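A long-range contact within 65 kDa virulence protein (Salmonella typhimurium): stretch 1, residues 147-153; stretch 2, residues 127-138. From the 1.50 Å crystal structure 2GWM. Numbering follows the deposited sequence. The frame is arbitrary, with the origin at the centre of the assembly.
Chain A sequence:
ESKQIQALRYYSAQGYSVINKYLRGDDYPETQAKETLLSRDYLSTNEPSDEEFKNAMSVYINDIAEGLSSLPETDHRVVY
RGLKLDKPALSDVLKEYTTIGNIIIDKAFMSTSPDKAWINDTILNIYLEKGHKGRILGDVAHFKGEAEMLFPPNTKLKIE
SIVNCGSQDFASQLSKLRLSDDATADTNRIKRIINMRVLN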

# COMPACT_ATOMS: atom_id res chain seq x y z
N ALA A 147 -11.96 6.34 1.63
CA ALA A 147 -11.96 4.91 1.44
C ALA A 147 -10.58 4.41 1.18
O ALA A 147 -9.79 5.00 0.45
CB ALA A 147 -12.90 4.50 0.31
N GLU A 148 -10.27 3.28 1.83
CA GLU A 148 -8.96 2.66 1.67
C GLU A 148 -9.14 1.19 1.65
O GLU A 148 -9.74 0.64 2.59
CB GLU A 148 -8.05 3.10 2.80
CG GLU A 148 -6.65 2.54 2.70
CD GLU A 148 -5.70 3.14 3.72
OE1 GLU A 148 -6.16 3.89 4.64
OE2 GLU A 148 -4.50 2.80 3.60
N MET A 149 -8.58 0.54 0.65
CA MET A 149 -8.46 -0.91 0.61
C MET A 149 -6.99 -1.24 0.86
O MET A 149 -6.11 -0.82 0.09
CB MET A 149 -8.85 -1.45 -0.76
CG MET A 149 -8.49 -2.89 -0.85
SD MET A 149 -9.46 -3.80 -2.01
CE MET A 149 -10.58 -4.00 -0.75
N LEU A 150 -6.71 -1.92 1.97
CA LEU A 150 -5.36 -2.24 2.34
C LEU A 150 -5.15 -3.74 2.06
O LEU A 150 -6.03 -4.56 2.29
CB LEU A 150 -5.16 -1.97 3.85
CG LEU A 150 -3.72 -2.11 4.32
CD1 LEU A 150 -2.87 -1.04 3.83
CD2 LEU A 150 -3.70 -2.05 5.85
N PHE A 151 -3.96 -4.05 1.55
CA PHE A 151 -3.52 -5.39 1.28
C PHE A 151 -2.37 -5.75 2.21
O PHE A 151 -1.53 -4.93 2.49
CB PHE A 151 -3.01 -5.47 -0.18
CG PHE A 151 -4.10 -5.35 -1.23
CD1 PHE A 151 -4.65 -6.45 -1.82
CD2 PHE A 151 -4.60 -4.12 -1.56
CE1 PHE A 151 -5.65 -6.34 -2.78
CE2 PHE A 151 -5.59 -4.00 -2.47
CZ PHE A 151 -6.11 -5.10 -3.08
N PRO A 152 -2.34 -7.00 2.65
CA PRO A 152 -1.20 -7.41 3.47
C PRO A 152 0.05 -7.57 2.66
O PRO A 152 0.02 -7.49 1.42
CB PRO A 152 -1.64 -8.78 4.02
CG PRO A 152 -2.50 -9.34 2.93
CD PRO A 152 -3.25 -8.10 2.40
N PRO A 153 1.18 -7.76 3.33
CA PRO A 153 2.46 -7.92 2.63
C PRO A 153 2.48 -9.03 1.59
O PRO A 153 1.79 -10.04 1.75
CB PRO A 153 3.44 -8.25 3.78
CG PRO A 153 2.85 -7.63 4.92
CD PRO A 153 1.37 -7.82 4.79
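Stretch 2, residues 127-138: YLEKGHKGRILG

The most unusual feature of this contact is a glycine whose CA sits over the face of an aromatic ring: Gly134 CA stands 3.6 Å from the centroid of the Phe151 ring, 19° off the ring normal, so that its C-H points into the pi face. Only a residue without a side chain fits here, because a CB on Gly134 would point toward stretch 1 and come to about 2.5 Å from Phe151 CZ and 2.9 Å from Met149 SD.

Stretch 2 runs antiparallel to stretch 1. Strand residues 135-136 pair with strand 149-151, Met149 facing Ile136 across a non-hydrogen-bonded pair (CA to CA, 4.2 Å) and Leu150 facing Arg135 across a hydrogen-bonded one (CA to CA, 5.5 Å). In the latter, Arg135 N donates to Leu150 O and Leu150 N donates to Arg135 O, both at 2.9 Å. The ladder continues where Leu137 N donates to Glu148 O, also at 2.9 Å. Beyond it, a water accepts from Gly138 N at 2.9 Å and from Glu148 N at 3.0 Å, bridging the two stretches.

Before the strand, the chain makes a type II turn from Glu129 to His132, closed by a weak hydrogen bond from His132 N to Glu129 O at 3.4 Å. Gly131, with phi 95° and psi 6°, suits this turn, since a CB would be jammed against the preceding carbonyl oxygen. The turn itself stays clear of stretch 1 until His132, whose ring lies oblique to that of Phe151, with centroids 5.7 Å apart. His132 ND1 accepts from Gly134 N at 3.0 Å, and Arg135 NH1 donates to His132 O at 3.0 Å and to Gly134 O at 2.9 Å, bracing the approach to the strand.

Apolar side chains account for most of the other side-chain contacts. Met149, unbranched and buried, puts SD 3.9 Å from Leu128 CD1 and 3.6 Å from His132 CE1, while its CE reaches Ile136 CG1 at 3.9 Å. Leu128 also serves Phe151, its CD2 lying 3.7 Å from Phe151 CZ. On the sheet face that carries Leu150 and Arg135, Leu150 CB meets Leu137 CD1 at 4.0 Å. Toward the end of stretch 1, Pro152 has no amide hydrogen to offer, and its CD instead packs 3.5 Å from Lys133 O. The side chain of Lys133 starts sideways, with CB 3.8 Å from Pro152 CD, and only its end leads away from stretch 1, as suits a charged residue at an exposed position.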

# COMPACT_ATOMS: atom_id res chain seq x y z
N TYR A 127 -6.51 -3.97 -11.22
CA TYR A 127 -7.63 -4.89 -11.30
C TYR A 127 -7.50 -6.00 -10.29
O TYR A 127 -6.42 -6.52 -10.05
CB TYR A 127 -7.74 -5.47 -12.69
CG TYR A 127 -8.11 -4.38 -13.71
CD1 TYR A 127 -9.38 -3.82 -13.69
CD2 TYR A 127 -7.18 -3.87 -14.61
CE1 TYR A 127 -9.76 -2.87 -14.61
CE2 TYR A 127 -7.52 -2.88 -15.51
CZ TYR A 127 -8.81 -2.35 -15.50
OH TYR A 127 -9.13 -1.37 -16.43
N LEU A 128 -8.63 -6.41 -9.76
CA LEU A 128 -8.70 -7.43 -8.73
C LEU A 128 -9.58 -8.54 -9.15
O LEU A 128 -10.58 -8.29 -9.78
CB LEU A 128 -9.31 -6.84 -7.45
CG LEU A 128 -8.56 -5.63 -6.90
CD1 LEU A 128 -9.29 -5.13 -5.66
CD2 LEU A 128 -7.08 -5.88 -6.59
N GLU A 129 -9.19 -9.77 -8.85
CA GLU A 129 -10.06 -10.93 -9.05
C GLU A 129 -10.69 -11.35 -7.74
O GLU A 129 -10.19 -11.02 -6.67
CB GLU A 129 -9.27 -12.10 -9.64
CG GLU A 129 -8.76 -11.90 -11.03
CD GLU A 129 -9.83 -11.45 -11.98
OE1 GLU A 129 -10.88 -12.18 -12.03
OE2 GLU A 129 -9.66 -10.41 -12.66
N LYS A 130 -11.79 -12.08 -7.82
CA LYS A 130 -12.57 -12.43 -6.62
C LYS A 130 -11.72 -13.21 -5.68
O LYS A 130 -10.95 -14.03 -6.11
CB LYS A 130 -13.77 -13.27 -7.00
CG LYS A 130 -14.89 -12.55 -7.66
CD LYS A 130 -15.94 -13.61 -8.03
CE LYS A 130 -16.94 -13.19 -9.08
NZ LYS A 130 -17.87 -14.31 -9.41
N GLY A 131 -11.79 -12.91 -4.39
CA GLY A 131 -11.08 -13.68 -3.36
C GLY A 131 -9.73 -13.12 -2.97
O GLY A 131 -8.96 -13.74 -2.23
N HIS A 132 -9.43 -11.94 -3.51
CA HIS A 132 -8.17 -11.27 -3.23
C HIS A 132 -8.11 -10.88 -1.73
O HIS A 132 -9.13 -10.88 -1.06
CB HIS A 132 -8.04 -10.02 -4.10
CG HIS A 132 -9.07 -8.98 -3.78
ND1 HIS A 132 -8.92 -8.10 -2.73
CD2 HIS A 132 -10.28 -8.71 -4.33
CE1 HIS A 132 -9.98 -7.32 -2.67
NE2 HIS A 132 -10.82 -7.66 -3.64
N LYS A 133 -6.92 -10.54 -1.25
CA LYS A 133 -6.68 -10.31 0.19
C LYS A 133 -6.88 -8.86 0.64
O LYS A 133 -6.69 -8.52 1.79
CB LYS A 133 -5.26 -10.75 0.53
CG LYS A 133 -5.10 -12.26 0.48
CD LYS A 133 -3.72 -12.64 0.97
CE LYS A 133 -3.55 -14.17 1.05
NZ LYS A 133 -4.33 -14.76 2.14
N GLY A 134 -7.27 -7.99 -0.28
CA GLY A 134 -7.50 -6.63 0.09
C GLY A 134 -8.77 -6.44 0.88
O GLY A 134 -9.78 -7.12 0.64
N ARG A 135 -8.76 -5.52 1.83
CA ARG A 135 -9.94 -5.27 2.64
C ARG A 135 -10.15 -3.79 2.84
O ARG A 135 -9.21 -3.00 3.03
CB ARG A 135 -9.82 -5.94 4.00
CG ARG A 135 -9.65 -7.43 3.98
CD ARG A 135 -10.93 -8.08 3.63
NE ARG A 135 -10.83 -9.53 3.72
CZ ARG A 135 -10.34 -10.33 2.75
NH1 ARG A 135 -9.89 -9.83 1.62
NH2 ARG A 135 -10.31 -11.64 2.92
N ILE A 136 -11.39 -3.38 2.73
CA ILE A 136 -11.76 -2.01 3.01
C ILE A 136 -11.68 -1.77 4.51
O ILE A 136 -12.20 -2.53 5.32
CB ILE A 136 -13.21 -1.72 2.54
CG1 ILE A 136 -13.28 -1.76 1.00
CG2 ILE A 136 -13.71 -0.40 3.12
CD1 ILE A 136 -12.68 -0.67 0.28
N LEU A 137 -11.02 -0.69 4.88
CA LEU A 137 -10.75 -0.43 6.30
C LEU A 137 -11.96 0.11 7.01
O LEU A 137 -12.21 -0.24 8.18
CB LEU A 137 -9.61 0.53 6.46
CG LEU A 137 -8.18 0.07 6.67
CD1 LEU A 137 -7.88 -1.43 6.73
CD2 LEU A 137 -7.12 0.91 6.27
N GLY A 138 -12.71 0.96 6.32
CA GLY A 138 -13.84 1.61 6.93
C GLY A 138 -13.40 2.36 8.19
O GLY A 138 -12.43 3.12 8.16
O HOH W 1 -12.29 2.62 3.96